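Local coordinates for protein orotidine 5'-phosphate decarboxylase (PDB 4LUI) that probably catalyses the decarboxylation of orotidine 5'-monophosphate to uridine 5'-monophosphate, the last step of de novo UMP synthesis, as a homodimer, at residues K38-V43 with K66-L71; T60-I65 with L97-G102; K91-T96 with Q118-K123; E174-A179 with E204-I209. All coordinates share one frame; numbering follows the deposited sequence.

Contact 1 of 4, residues K38-V43 with K66-L71; sequences KIVEDV and KEIKKL
Helices 38-43 and 66-71, which meet through V40, E41, I68 and L71, run side by side in nearly the same direction, their axes 9.9 Å apart at closest approach and inclined by 24°. The CA atoms of E41 and L71 come within 6.5 Å of each other, and V40 and L71 both point into the groove. The two methyls of V40 share the work. CG1, set opposite the backbone N by a chi1 of 170°, faces L71, with CD2 of that leucine 4.2 Å away. CG2 turns to I68 and lies 4.2 Å from CG1 of the isoleucine, equally close to its CG2, the two side chains crossing at about a right angle. These are loose van der Waals contacts, and they leave the helices at an ordinary packing distance. Further out, a bend at chi2 of E41 brings OE1 to 3.8 Å from L71 CG, a polar atom resting against an apolar branch point; the same oxygen has a long, weak ion pair with K44. Away from the interface, K70 NZ and E67 OE2 form a salt bridge along one helix. Toward the interior, V40 and I68 both rest on I50 of strand 49-53. Two adjacent, near-parallel helices laid over the strand that runs between them in sequence are characteristic of the outer helical layer of a TIM barrel.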
loop_
_atom_site.group_PDB
_atom_site.type_symbol
_atom_site.label_atom_id
_atom_site.label_comp_id
_atom_site.label_asym_id
_atom_site.label_seq_id
_atom_site.Cartn_x
_atom_site.Cartn_y
_atom_site.Cartn_z
ATOM N N LYS B 38 19.382 -11.340 -10.800
ATOM C CA LYS B 38 19.786 -12.598 -11.411
ATOM C C LYS B 38 18.605 -13.238 -12.131
ATOM O O LYS B 38 18.722 -13.697 -13.265
ATOM C CB LYS B 38 20.340 -13.571 -10.369
ATOM C CG LYS B 38 20.753 -14.902 -10.982
ATOM C CD LYS B 38 21.144 -15.948 -9.931
ATOM C CE LYS B 38 22.464 -15.611 -9.250
ATOM N NZ LYS B 38 23.589 -15.480 -10.219
ATOM N N ILE B 39 17.459 -13.244 -11.469
ATOM C CA ILE B 39 16.273 -13.877 -12.025
ATOM C C ILE B 39 15.782 -13.145 -13.264
ATOM O O ILE B 39 15.461 -13.775 -14.278
ATOM C CB ILE B 39 15.162 -13.960 -10.990
ATOM C CG1 ILE B 39 15.568 -14.939 -9.880
ATOM C CG2 ILE B 39 13.848 -14.385 -11.643
ATOM C CD1 ILE B 39 14.765 -14.766 -8.604
ATOM N N VAL B 40 15.721 -11.820 -13.180
ATOM C CA VAL B 40 15.290 -11.015 -14.324
ATOM C C VAL B 40 16.125 -11.299 -15.573
ATOM O O VAL B 40 15.578 -11.537 -16.653
ATOM C CB VAL B 40 15.316 -9.504 -14.004
ATOM C CG1 VAL B 40 15.109 -8.689 -15.275
ATOM C CG2 VAL B 40 14.249 -9.158 -12.980
ATOM N N GLU B 41 17.446 -11.286 -15.423
ATOM C CA GLU B 41 18.336 -11.574 -16.540
ATOM C C GLU B 41 18.058 -12.958 -17.111
ATOM O O GLU B 41 18.112 -13.169 -18.328
ATOM C CB GLU B 41 19.800 -11.472 -16.093
ATOM C CG GLU B 41 20.815 -11.956 -17.129
ATOM C CD GLU B 41 21.052 -10.949 -18.239
ATOM O OE1 GLU B 41 20.468 -9.844 -18.182
ATOM O OE2 GLU B 41 21.833 -11.262 -19.165
ATOM N N ASP B 42 17.745 -13.900 -16.227
ATOM C CA ASP B 42 17.586 -15.297 -16.619
ATOM C C ASP B 42 16.265 -15.549 -17.363
ATOM O O ASP B 42 16.227 -16.375 -18.286
ATOM C CB ASP B 42 17.688 -16.205 -15.383
ATOM C CG ASP B 42 18.324 -17.558 -15.692
ATOM O OD1 ASP B 42 19.231 -17.611 -16.550
ATOM O OD2 ASP B 42 17.922 -18.570 -15.073
ATOM N N VAL B 43 15.204 -14.832 -16.979
ATOM C CA VAL B 43 13.858 -15.105 -17.517
ATOM C C VAL B 43 13.378 -14.132 -18.598
ATOM O O VAL B 43 12.304 -14.325 -19.162
ATOM C CB VAL B 43 12.791 -15.127 -16.409
ATOM C CG1 VAL B 43 13.239 -16.032 -15.259
ATOM C CG2 VAL B 43 12.510 -13.706 -15.918
ATOM N N LYS B 66 14.587 0.828 -11.589
ATOM C CA LYS B 66 15.468 1.379 -12.625
ATOM C C LYS B 66 16.413 0.308 -13.155
ATOM O O LYS B 66 16.581 0.160 -14.364
ATOM C CB LYS B 66 16.281 2.557 -12.071
ATOM C CG LYS B 66 17.296 3.156 -13.057
ATOM C CD LYS B 66 18.028 4.386 -12.490
ATOM C CE LYS B 66 18.979 4.025 -11.349
ATOM N NZ LYS B 66 19.888 5.158 -10.965
ATOM N N GLU B 67 17.013 -0.447 -12.240
ATOM C CA GLU B 67 18.013 -1.448 -12.615
ATOM C C GLU B 67 17.371 -2.599 -13.369
ATOM O O GLU B 67 17.953 -3.129 -14.312
ATOM C CB GLU B 67 18.742 -1.983 -11.384
ATOM C CG GLU B 67 19.663 -0.989 -10.718
ATOM C CD GLU B 67 20.784 -0.522 -11.633
ATOM O OE1 GLU B 67 21.407 -1.375 -12.300
ATOM O OE2 GLU B 67 21.033 0.701 -11.684
ATOM N N ILE B 68 16.179 -2.995 -12.929
ATOM C CA ILE B 68 15.419 -4.049 -13.591
ATOM C C ILE B 68 15.123 -3.608 -15.025
ATOM O O ILE B 68 15.138 -4.425 -15.951
ATOM C CB ILE B 68 14.123 -4.413 -12.804
ATOM C CG1 ILE B 68 14.476 -5.246 -11.571
ATOM C CG2 ILE B 68 13.147 -5.191 -13.678
ATOM C CD1 ILE B 68 13.317 -5.517 -10.630
ATOM N N LYS B 69 14.916 -2.303 -15.204
ATOM C CA LYS B 69 14.679 -1.729 -16.528
ATOM C C LYS B 69 15.933 -1.638 -17.403
ATOM O O LYS B 69 15.840 -1.729 -18.628
ATOM C CB LYS B 69 14.001 -0.360 -16.425
ATOM C CG LYS B 69 12.534 -0.429 -16.052
ATOM C CD LYS B 69 11.708 -1.085 -17.152
ATOM C CE LYS B 69 11.557 -0.181 -18.360
ATOM N NZ LYS B 69 10.506 -0.675 -19.299
ATOM N N LYS B 70 17.102 -1.465 -16.797
ATOM C CA LYS B 70 18.334 -1.470 -17.581
ATOM C C LYS B 70 18.563 -2.862 -18.168
ATOM O O LYS B 70 19.382 -3.031 -19.071
ATOM C CB LYS B 70 19.544 -1.079 -16.722
ATOM C CG LYS B 70 19.626 0.387 -16.297
ATOM C CD LYS B 70 20.924 0.647 -15.527
ATOM C CE LYS B 70 20.915 1.999 -14.817
ATOM N NZ LYS B 70 21.953 2.091 -13.736
ATOM N N LEU B 71 17.819 -3.849 -17.665
ATOM C CA LEU B 71 18.152 -5.257 -17.863
ATOM C C LEU B 71 17.301 -6.036 -18.868
ATOM O O LEU B 71 17.844 -6.775 -19.681
ATOM C CB LEU B 71 18.118 -5.988 -16.517
ATOM C CG LEU B 71 19.325 -6.832 -16.118
ATOM C CD1 LEU B 71 20.584 -5.980 -16.078
ATOM C CD2 LEU B 71 19.079 -7.490 -14.775
#

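Contact 2 of 4, residues T60-I65 with L97-G102; sequences TGTEII and LKYADG
I65 and Y99 make the tight half of this contact. The methyl CG2 of I65 presses into the backbone where the loop turns, 3.5 Å from A100 N and 3.6 Å from Y99 CB, with the A100 CB methyl a little further off at 4.0 Å. A chi1 of -56° puts that methyl opposite the backbone N of I65 and points it at the loop. I65 also packs on V76 of strand 75-82, toward the barrel, so its side chain is buried on that side.

The aromatic ring belongs to the looser, partly exposed side. Y99 CD2 passes T62 O obliquely at 3.8 Å, a van der Waals approach, while K98 CG of its own loop sits over the centre of one ring face, 3.8 Å above the plane. At the far end of 60-65, T60 OG1 donates to the anti lone pair of E63 OE1, and the backbone of T62 bonds to the second subunit. G61, with its positive phi, ends the helical run before helix 63-72. The start of one outer helix thus packs on the loop that feeds strand 102-106, an alpha-to-beta connection of the TIM barrel, close to the dimer interface.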
loop_
_atom_site.group_PDB
_atom_site.type_symbol
_atom_site.label_atom_id
_atom_site.label_comp_id
_atom_site.label_asym_id
_atom_site.label_seq_id
_atom_site.Cartn_x
_atom_site.Cartn_y
_atom_site.Cartn_z
ATOM N N THR B 60 15.924 -0.906 -0.682
ATOM C CA THR B 60 16.852 0.047 -1.295
ATOM C C THR B 60 16.188 1.194 -2.051
ATOM O O THR B 60 16.873 2.093 -2.536
ATOM C CB THR B 60 17.833 -0.651 -2.258
ATOM O OG1 THR B 60 17.094 -1.314 -3.289
ATOM C CG2 THR B 60 18.687 -1.666 -1.512
ATOM N N GLY B 61 14.862 1.168 -2.151
ATOM C CA GLY B 61 14.148 2.200 -2.877
ATOM C C GLY B 61 14.003 1.874 -4.353
ATOM O O GLY B 61 14.390 0.796 -4.817
ATOM N N THR B 62 13.458 2.829 -5.096
ATOM C CA THR B 62 13.097 2.611 -6.487
ATOM C C THR B 62 14.277 2.382 -7.434
ATOM O O THR B 62 14.058 2.061 -8.595
ATOM C CB THR B 62 12.206 3.750 -7.008
ATOM O OG1 THR B 62 12.871 5.004 -6.818
ATOM C CG2 THR B 62 10.889 3.756 -6.245
ATOM N N GLU B 63 15.509 2.531 -6.950
ATOM C CA GLU B 63 16.681 2.221 -7.772
ATOM C C GLU B 63 16.568 0.823 -8.384
ATOM O O GLU B 63 16.985 0.608 -9.515
ATOM C CB GLU B 63 17.999 2.367 -6.987
ATOM C CG GLU B 63 18.194 1.377 -5.833
ATOM C CD GLU B 63 18.785 0.044 -6.282
ATOM O OE1 GLU B 63 18.685 -0.946 -5.523
ATOM O OE2 GLU B 63 19.353 -0.010 -7.393
ATOM N N ILE B 64 15.980 -0.117 -7.642
ATOM C CA ILE B 64 15.880 -1.494 -8.126
ATOM C C ILE B 64 14.967 -1.599 -9.352
ATOM O O ILE B 64 15.201 -2.411 -10.236
ATOM C CB ILE B 64 15.453 -2.495 -6.996
ATOM C CG1 ILE B 64 15.586 -3.945 -7.465
ATOM C CG2 ILE B 64 14.032 -2.231 -6.521
ATOM C CD1 ILE B 64 16.967 -4.307 -7.975
ATOM N N ILE B 65 13.922 -0.775 -9.401
ATOM C CA ILE B 65 13.046 -0.739 -10.568
ATOM C C ILE B 65 13.807 -0.228 -11.793
ATOM O O ILE B 65 13.694 -0.784 -12.887
ATOM C CB ILE B 65 11.825 0.155 -10.304
ATOM C CG1 ILE B 65 11.086 -0.322 -9.051
ATOM C CG2 ILE B 65 10.894 0.172 -11.531
ATOM C CD1 ILE B 65 9.886 0.533 -8.689
ATOM N N LEU B 97 6.259 5.805 -10.957
ATOM C CA LEU B 97 6.218 5.728 -12.411
ATOM C C LEU B 97 7.412 6.396 -13.090
ATOM O O LEU B 97 7.508 6.399 -14.323
ATOM C CB LEU B 97 4.894 6.296 -12.942
ATOM C CG LEU B 97 3.658 5.494 -12.519
ATOM C CD1 LEU B 97 2.384 6.204 -13.001
ATOM C CD2 LEU B 97 3.721 4.058 -13.042
ATOM N N LYS B 98 8.338 6.933 -12.298
ATOM C CA LYS B 98 9.595 7.413 -12.850
ATOM C C LYS B 98 10.320 6.276 -13.574
ATOM O O LYS B 98 10.857 6.477 -14.664
ATOM C CB LYS B 98 10.477 7.991 -11.746
ATOM C CG LYS B 98 11.794 8.568 -12.239
ATOM C CD LYS B 98 12.501 9.347 -11.135
ATOM C CE LYS B 98 13.803 9.947 -11.640
ATOM N NZ LYS B 98 13.577 10.745 -12.877
ATOM N N TYR B 99 10.312 5.086 -12.967
ATOM C CA TYR B 99 10.978 3.920 -13.548
ATOM C C TYR B 99 10.038 2.772 -13.916
ATOM O O TYR B 99 10.317 2.026 -14.860
ATOM C CB TYR B 99 12.099 3.414 -12.635
ATOM C CG TYR B 99 13.123 4.477 -12.326
ATOM C CD1 TYR B 99 13.873 5.053 -13.339
ATOM C CD2 TYR B 99 13.329 4.917 -11.023
ATOM C CE1 TYR B 99 14.803 6.038 -13.070
ATOM C CE2 TYR B 99 14.265 5.903 -10.742
ATOM C CZ TYR B 99 14.997 6.459 -11.771
ATOM O OH TYR B 99 15.933 7.444 -11.512
ATOM N N ALA B 100 8.942 2.616 -13.179
ATOM C CA ALA B 100 7.970 1.577 -13.514
ATOM C C ALA B 100 7.105 1.997 -14.701
ATOM O O ALA B 100 6.964 3.182 -14.999
ATOM C CB ALA B 100 7.086 1.268 -12.331
ATOM N N ASP B 101 6.510 1.009 -15.355
ATOM C CA ASP B 101 5.656 1.257 -16.504
ATOM C C ASP B 101 4.188 1.270 -16.131
ATOM O O ASP B 101 3.357 1.704 -16.917
ATOM C CB ASP B 101 5.907 0.190 -17.562
ATOM C CG ASP B 101 7.331 0.203 -18.035
ATOM O OD1 ASP B 101 7.741 1.249 -18.588
ATOM O OD2 ASP B 101 8.040 -0.807 -17.840
ATOM N N GLY B 102 3.879 0.788 -14.938
ATOM C CA GLY B 102 2.507 0.744 -14.476
ATOM C C GLY B 102 2.487 0.608 -12.972
ATOM O O GLY B 102 3.483 0.227 -12.354
#

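Contact 3 of 4, residues K91-T96 with Q118-K123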
loop_
_atom_site.group_PDB
_atom_site.type_symbol
_atom_site.label_atom_id
_atom_site.label_comp_id
_atom_site.label_asym_id
_atom_site.label_seq_id
_atom_site.Cartn_x
_atom_site.Cartn_y
_atom_site.Cartn_z
ATOM N N LYS B 91 1.705 11.756 -5.267
ATOM C CA LYS B 91 3.130 11.745 -4.956
ATOM C C LYS B 91 3.733 10.346 -5.101
ATOM O O LYS B 91 4.828 10.194 -5.640
ATOM C CB LYS B 91 3.375 12.277 -3.536
ATOM C CG LYS B 91 3.046 13.750 -3.374
ATOM C CD LYS B 91 3.199 14.195 -1.928
ATOM C CE LYS B 91 2.684 15.609 -1.731
ATOM N NZ LYS B 91 2.634 15.962 -0.285
ATOM N N ILE B 92 3.026 9.335 -4.601
ATOM C CA ILE B 92 3.452 7.941 -4.761
ATOM C C ILE B 92 3.530 7.576 -6.248
ATOM O O ILE B 92 4.505 6.970 -6.696
ATOM C CB ILE B 92 2.513 6.970 -4.015
ATOM C CG1 ILE B 92 2.640 7.191 -2.505
ATOM C CG2 ILE B 92 2.870 5.516 -4.362
ATOM C CD1 ILE B 92 1.618 6.427 -1.670
ATOM N N ALA B 93 2.512 7.969 -7.011
ATOM C CA ALA B 93 2.489 7.678 -8.446
ATOM C C ALA B 93 3.670 8.308 -9.187
ATOM O O ALA B 93 4.290 7.673 -10.046
ATOM C CB ALA B 93 1.177 8.134 -9.051
ATOM N N LYS B 94 3.978 9.560 -8.872
ATOM C CA LYS B 94 5.085 10.239 -9.542
ATOM C C LYS B 94 6.409 9.515 -9.309
ATOM O O LYS B 94 7.168 9.247 -10.250
ATOM C CB LYS B 94 5.198 11.696 -9.088
ATOM C CG LYS B 94 4.102 12.588 -9.630
ATOM C CD LYS B 94 4.377 14.043 -9.309
ATOM C CE LYS B 94 3.226 14.934 -9.749
ATOM N NZ LYS B 94 3.500 16.359 -9.417
ATOM N N ILE B 95 6.699 9.193 -8.058
ATOM C CA ILE B 95 7.994 8.567 -7.774
ATOM C C ILE B 95 8.057 7.149 -8.341
ATOM O O ILE B 95 9.106 6.703 -8.810
ATOM C CB ILE B 95 8.333 8.598 -6.259
ATOM C CG1 ILE B 95 9.778 8.153 -6.020
ATOM C CG2 ILE B 95 7.368 7.746 -5.460
ATOM C CD1 ILE B 95 10.342 8.648 -4.699
ATOM N N THR B 96 6.923 6.456 -8.319
ATOM C CA THR B 96 6.871 5.058 -8.734
ATOM C C THR B 96 6.977 4.938 -10.247
ATOM O O THR B 96 7.718 4.089 -10.767
ATOM C CB THR B 96 5.578 4.397 -8.240
ATOM O OG1 THR B 96 5.563 4.414 -6.805
ATOM C CG2 THR B 96 5.493 2.962 -8.715
ATOM N N GLN B 118 -4.150 8.100 -12.050
ATOM C CA GLN B 118 -4.359 8.152 -13.496
ATOM C C GLN B 118 -3.830 9.428 -14.131
ATOM O O GLN B 118 -3.224 9.393 -15.204
ATOM C CB GLN B 118 -5.847 8.023 -13.814
ATOM C CG GLN B 118 -6.409 6.643 -13.597
ATOM C CD GLN B 118 -7.841 6.581 -14.062
ATOM O OE1 GLN B 118 -8.730 7.142 -13.424
ATOM N NE2 GLN B 118 -8.069 5.944 -15.208
ATOM N N ASP B 119 -4.061 10.556 -13.470
ATOM C CA ASP B 119 -3.629 11.838 -14.006
ATOM C C ASP B 119 -2.109 11.887 -14.175
ATOM O O ASP B 119 -1.607 12.434 -15.160
ATOM C CB ASP B 119 -4.141 12.994 -13.146
ATOM C CG ASP B 119 -5.646 13.218 -13.303
ATOM O OD1 ASP B 119 -6.273 12.570 -14.174
ATOM O OD2 ASP B 119 -6.201 14.053 -12.557
ATOM N N VAL B 120 -1.385 11.291 -13.234
ATOM C CA VAL B 120 0.068 11.209 -13.332
ATOM C C VAL B 120 0.460 10.270 -14.464
ATOM O O VAL B 120 1.316 10.603 -15.300
ATOM C CB VAL B 120 0.690 10.690 -12.013
ATOM C CG1 VAL B 120 2.192 10.365 -12.184
ATOM C CG2 VAL B 120 0.472 11.693 -10.904
ATOM N N ALA B 121 -0.172 9.100 -14.485
ATOM C CA ALA B 121 0.156 8.058 -15.464
ATOM C C ALA B 121 -0.098 8.515 -16.896
ATOM O O ALA B 121 0.684 8.203 -17.802
ATOM C CB ALA B 121 -0.621 6.794 -15.173
ATOM N N LYS B 122 -1.184 9.257 -17.101
ATOM C CA LYS B 122 -1.552 9.711 -18.441
ATOM C C LYS B 122 -0.484 10.601 -19.062
ATOM O O LYS B 122 -0.155 10.472 -20.245
ATOM C CB LYS B 122 -2.884 10.466 -18.396
ATOM C CG LYS B 122 -4.099 9.569 -18.261
ATOM C CD LYS B 122 -5.390 10.375 -18.351
ATOM C CE LYS B 122 -6.615 9.480 -18.217
ATOM N NZ LYS B 122 -7.875 10.285 -18.215
ATOM N N LYS B 123 0.063 11.503 -18.259
ATOM C CA LYS B 123 1.095 12.397 -18.747
ATOM C C LYS B 123 2.358 11.638 -19.141
ATOM O O LYS B 123 3.125 12.108 -19.980
ATOM C CB LYS B 123 1.405 13.481 -17.713
ATOM C CG LYS B 123 0.234 14.409 -17.462
ATOM C CD LYS B 123 0.606 15.545 -16.531
ATOM C CE LYS B 123 -0.597 16.435 -16.261
ATOM N NZ LYS B 123 -1.222 16.944 -17.518
#
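The flat peptide group joining A93 to K94 carries a methyl of V120 over one of its faces: CG1 stands 3.9 Å from A93 C and 3.8 Å from K94 N, well above the peptide plane. No aromatic ring or side-chain amide takes part; the contact joins helices 86-97 and 111-124, neighbours in the outer layer of the TIM barrel. Their backbones come close: K94 CA and V120 CA lie 6.4 Å apart, a closeness consistent with the alanine facing the valine. A93 CB meets V120 CB at 3.9 Å, and there is little side chain to hold the helices off. Both methyls of V120 also meet K94. The first carbon beyond CB of the lysine, CG, is 3.9 Å from CG1 and equally near CG2, the side chains crossing at about a right angle. From there the lysine runs out extended, leaving only its aliphatic root over the valine while NZ makes a long, weak ion pair with E90. With an alanine in place of V120, CG1 would be gone from the peptide face and both methyls from K94 CG, which is likely to leave a gap between the helices and the lysine root less firmly seated. Helix 86-97 turns another side to the second subunit, where I95 and T96 pack on L58 of that chain. T96 is also tied to its own helix: I92 O accepts from both T96 N and T96 OG1, the hydroxyl 2.8 Å from I92 O and standing 39° above the carbonyl plane.

Contact 4 of 4, residues E174-A179 with E204-I209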
loop_
_atom_site.group_PDB
_atom_site.type_symbol
_atom_site.label_atom_id
_atom_site.label_comp_id
_atom_site.label_asym_id
_atom_site.label_seq_id
_atom_site.Cartn_x
_atom_site.Cartn_y
_atom_site.Cartn_z
ATOM N N GLU B 174 -17.323 -13.614 -15.219
ATOM C CA GLU B 174 -18.241 -12.552 -14.823
ATOM C C GLU B 174 -17.510 -11.217 -14.671
ATOM O O GLU B 174 -18.010 -10.170 -15.090
ATOM C CB GLU B 174 -18.951 -12.918 -13.517
ATOM C CG GLU B 174 -19.910 -14.075 -13.661
ATOM C CD GLU B 174 -20.477 -14.537 -12.330
ATOM O OE1 GLU B 174 -19.787 -14.392 -11.304
ATOM O OE2 GLU B 174 -21.618 -15.043 -12.316
ATOM N N ILE B 175 -16.330 -11.265 -14.070
ATOM C CA ILE B 175 -15.514 -10.074 -13.887
ATOM C C ILE B 175 -15.128 -9.430 -15.231
ATOM O O ILE B 175 -15.291 -8.228 -15.413
ATOM C CB ILE B 175 -14.261 -10.393 -13.040
ATOM C CG1 ILE B 175 -14.679 -10.822 -11.630
ATOM C CG2 ILE B 175 -13.353 -9.196 -12.950
ATOM C CD1 ILE B 175 -13.573 -11.534 -10.869
ATOM N N LYS B 176 -14.630 -10.234 -16.168
ATOM C CA LYS B 176 -14.263 -9.723 -17.486
ATOM C C LYS B 176 -15.455 -9.095 -18.183
ATOM O O LYS B 176 -15.317 -8.090 -18.886
ATOM C CB LYS B 176 -13.685 -10.832 -18.372
ATOM C CG LYS B 176 -12.208 -11.085 -18.166
ATOM C CD LYS B 176 -11.684 -12.180 -19.088
ATOM C CE LYS B 176 -11.849 -11.821 -20.556
ATOM N NZ LYS B 176 -10.802 -10.886 -21.044
ATOM N N GLU B 177 -16.632 -9.686 -17.996
ATOM C CA GLU B 177 -17.811 -9.229 -18.716
ATOM C C GLU B 177 -18.350 -7.907 -18.179
ATOM O O GLU B 177 -18.920 -7.123 -18.926
ATOM C CB GLU B 177 -18.882 -10.321 -18.760
ATOM C CG GLU B 177 -18.439 -11.521 -19.610
ATOM C CD GLU B 177 -19.528 -12.557 -19.816
ATOM O OE1 GLU B 177 -20.609 -12.423 -19.206
ATOM O OE2 GLU B 177 -19.300 -13.506 -20.597
ATOM N N ILE B 178 -18.131 -7.646 -16.893
ATOM C CA ILE B 178 -18.507 -6.362 -16.309
ATOM C C ILE B 178 -17.467 -5.279 -16.622
ATOM O O ILE B 178 -17.817 -4.207 -17.106
ATOM C CB ILE B 178 -18.658 -6.468 -14.780
ATOM C CG1 ILE B 178 -19.839 -7.361 -14.408
ATOM C CG2 ILE B 178 -18.814 -5.095 -14.163
ATOM C CD1 ILE B 178 -19.792 -7.830 -12.949
ATOM N N ALA B 179 -16.197 -5.559 -16.346
ATOM C CA ALA B 179 -15.142 -4.564 -16.543
ATOM C C ALA B 179 -14.857 -4.271 -18.023
ATOM O O ALA B 179 -14.639 -3.118 -18.395
ATOM C CB ALA B 179 -13.865 -4.981 -15.824
ATOM N N GLU B 204 -4.964 -12.092 -25.570
ATOM C CA GLU B 204 -3.591 -11.600 -25.680
ATOM C C GLU B 204 -3.381 -10.280 -24.951
ATOM O O GLU B 204 -2.240 -9.839 -24.761
ATOM C CB GLU B 204 -3.161 -11.496 -27.156
ATOM C CG GLU B 204 -3.725 -10.306 -27.915
ATOM C CD GLU B 204 -5.068 -10.596 -28.551
ATOM O OE1 GLU B 204 -5.720 -11.586 -28.151
ATOM O OE2 GLU B 204 -5.463 -9.838 -29.465
ATOM N N ASN B 205 -4.475 -9.652 -24.524
ATOM C CA ASN B 205 -4.362 -8.444 -23.718
ATOM C C ASN B 205 -4.479 -8.678 -22.220
ATOM O O ASN B 205 -4.261 -7.761 -21.425
ATOM C CB ASN B 205 -5.358 -7.398 -24.190
ATOM C CG ASN B 205 -5.018 -6.888 -25.570
ATOM O OD1 ASN B 205 -3.899 -6.421 -25.806
ATOM N ND2 ASN B 205 -5.950 -7.017 -26.498
ATOM N N ASP B 206 -4.798 -9.909 -21.830
ATOM C CA ASP B 206 -4.769 -10.278 -20.412
ATOM C C ASP B 206 -3.373 -10.757 -20.004
ATOM O O ASP B 206 -2.522 -11.017 -20.860
ATOM C CB ASP B 206 -5.796 -11.378 -20.130
ATOM C CG ASP B 206 -7.220 -10.940 -20.444
ATOM O OD1 ASP B 206 -7.571 -9.784 -20.136
ATOM O OD2 ASP B 206 -7.982 -11.753 -20.999
ATOM N N TYR B 207 -3.147 -10.862 -18.696
ATOM C CA TYR B 207 -1.896 -11.405 -18.170
ATOM C C TYR B 207 -2.201 -12.518 -17.184
ATOM O O TYR B 207 -3.150 -12.417 -16.395
ATOM C CB TYR B 207 -1.113 -10.349 -17.386
ATOM C CG TYR B 207 -0.701 -9.089 -18.112
ATOM C CD1 TYR B 207 -1.638 -8.097 -18.419
ATOM C CD2 TYR B 207 0.634 -8.857 -18.426
ATOM C CE1 TYR B 207 -1.257 -6.926 -19.054
ATOM C CE2 TYR B 207 1.027 -7.683 -19.060
ATOM C CZ TYR B 207 0.073 -6.721 -19.363
ATOM O OH TYR B 207 0.445 -5.557 -19.996
ATOM N N VAL B 208 -1.394 -13.572 -17.209
ATOM C CA VAL B 208 -1.413 -14.538 -16.120
ATOM C C VAL B 208 -0.144 -14.370 -15.298
ATOM O O VAL B 208 0.944 -14.149 -15.841
ATOM C CB VAL B 208 -1.554 -16.007 -16.595
ATOM C CG1 VAL B 208 -2.964 -16.272 -17.117
ATOM C CG2 VAL B 208 -0.498 -16.347 -17.651
ATOM N N ILE B 209 -0.303 -14.462 -13.986
ATOM C CA ILE B 209 0.809 -14.280 -13.057
ATOM C C ILE B 209 1.356 -15.628 -12.618
ATOM O O ILE B 209 0.602 -16.529 -12.254
ATOM C CB ILE B 209 0.366 -13.556 -11.787
ATOM C CG1 ILE B 209 -0.279 -12.206 -12.110
ATOM C CG2 ILE B 209 1.548 -13.354 -10.841
ATOM C CD1 ILE B 209 -0.952 -11.594 -10.884
#
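D206 OD2 takes two donors, K176 NZ from the helix at 3.0 Å and the backbone N of D203, while the sister oxygen OD1 accepts from V183 N. The lysine bond is a salt bridge that uses the syn lone pair of OD2, and NZ lies on the side of the carboxylate where OD1 is also near, 3.5 Å away. The two side chains come from opposite directions and span backbones whose CA atoms are 10.0 Å apart. K176 does not stretch straight across: its chain kinks at chi3 (61°) and chi4 (79°), folding CE to within 3.9 Å of OD2. The lysine also touches V183 and I201. With the carboxylate also held by two backbone N-H groups, its rotation is well fixed. A methionine in place of K176 would lack the charge, and D206 would probably be left without its counter-ion in a largely buried setting. The bridge ties helix 169-179 to the turn just before strand 207-210, and through V183 to the strand between them, an electrostatic tie between the helical layer and the last strands of the closed TIM barrel.

How the contacts relate
All four contacts belong to one eight-stranded parallel barrel and its ring of helices. Contacts 1 and 2 share helix 63-72, and their segments alternate along the chain; their centres are 12 Å apart, and K69 NZ bridges to D101 OD2 at 2.9 Å. The segments of contacts 2 and 3 also alternate, with centres 12 Å apart, and here the join is packing of L97 on A121. Contacts 1 to 3 thus form a linked run along one side of the barrel's helical layer, and contacts 2 and 3 both reach the second subunit. Contact 4 comes last in sequence and stands apart, its centre 24 to 27 Å from the others, across the chain's centre from contacts 1 and 2.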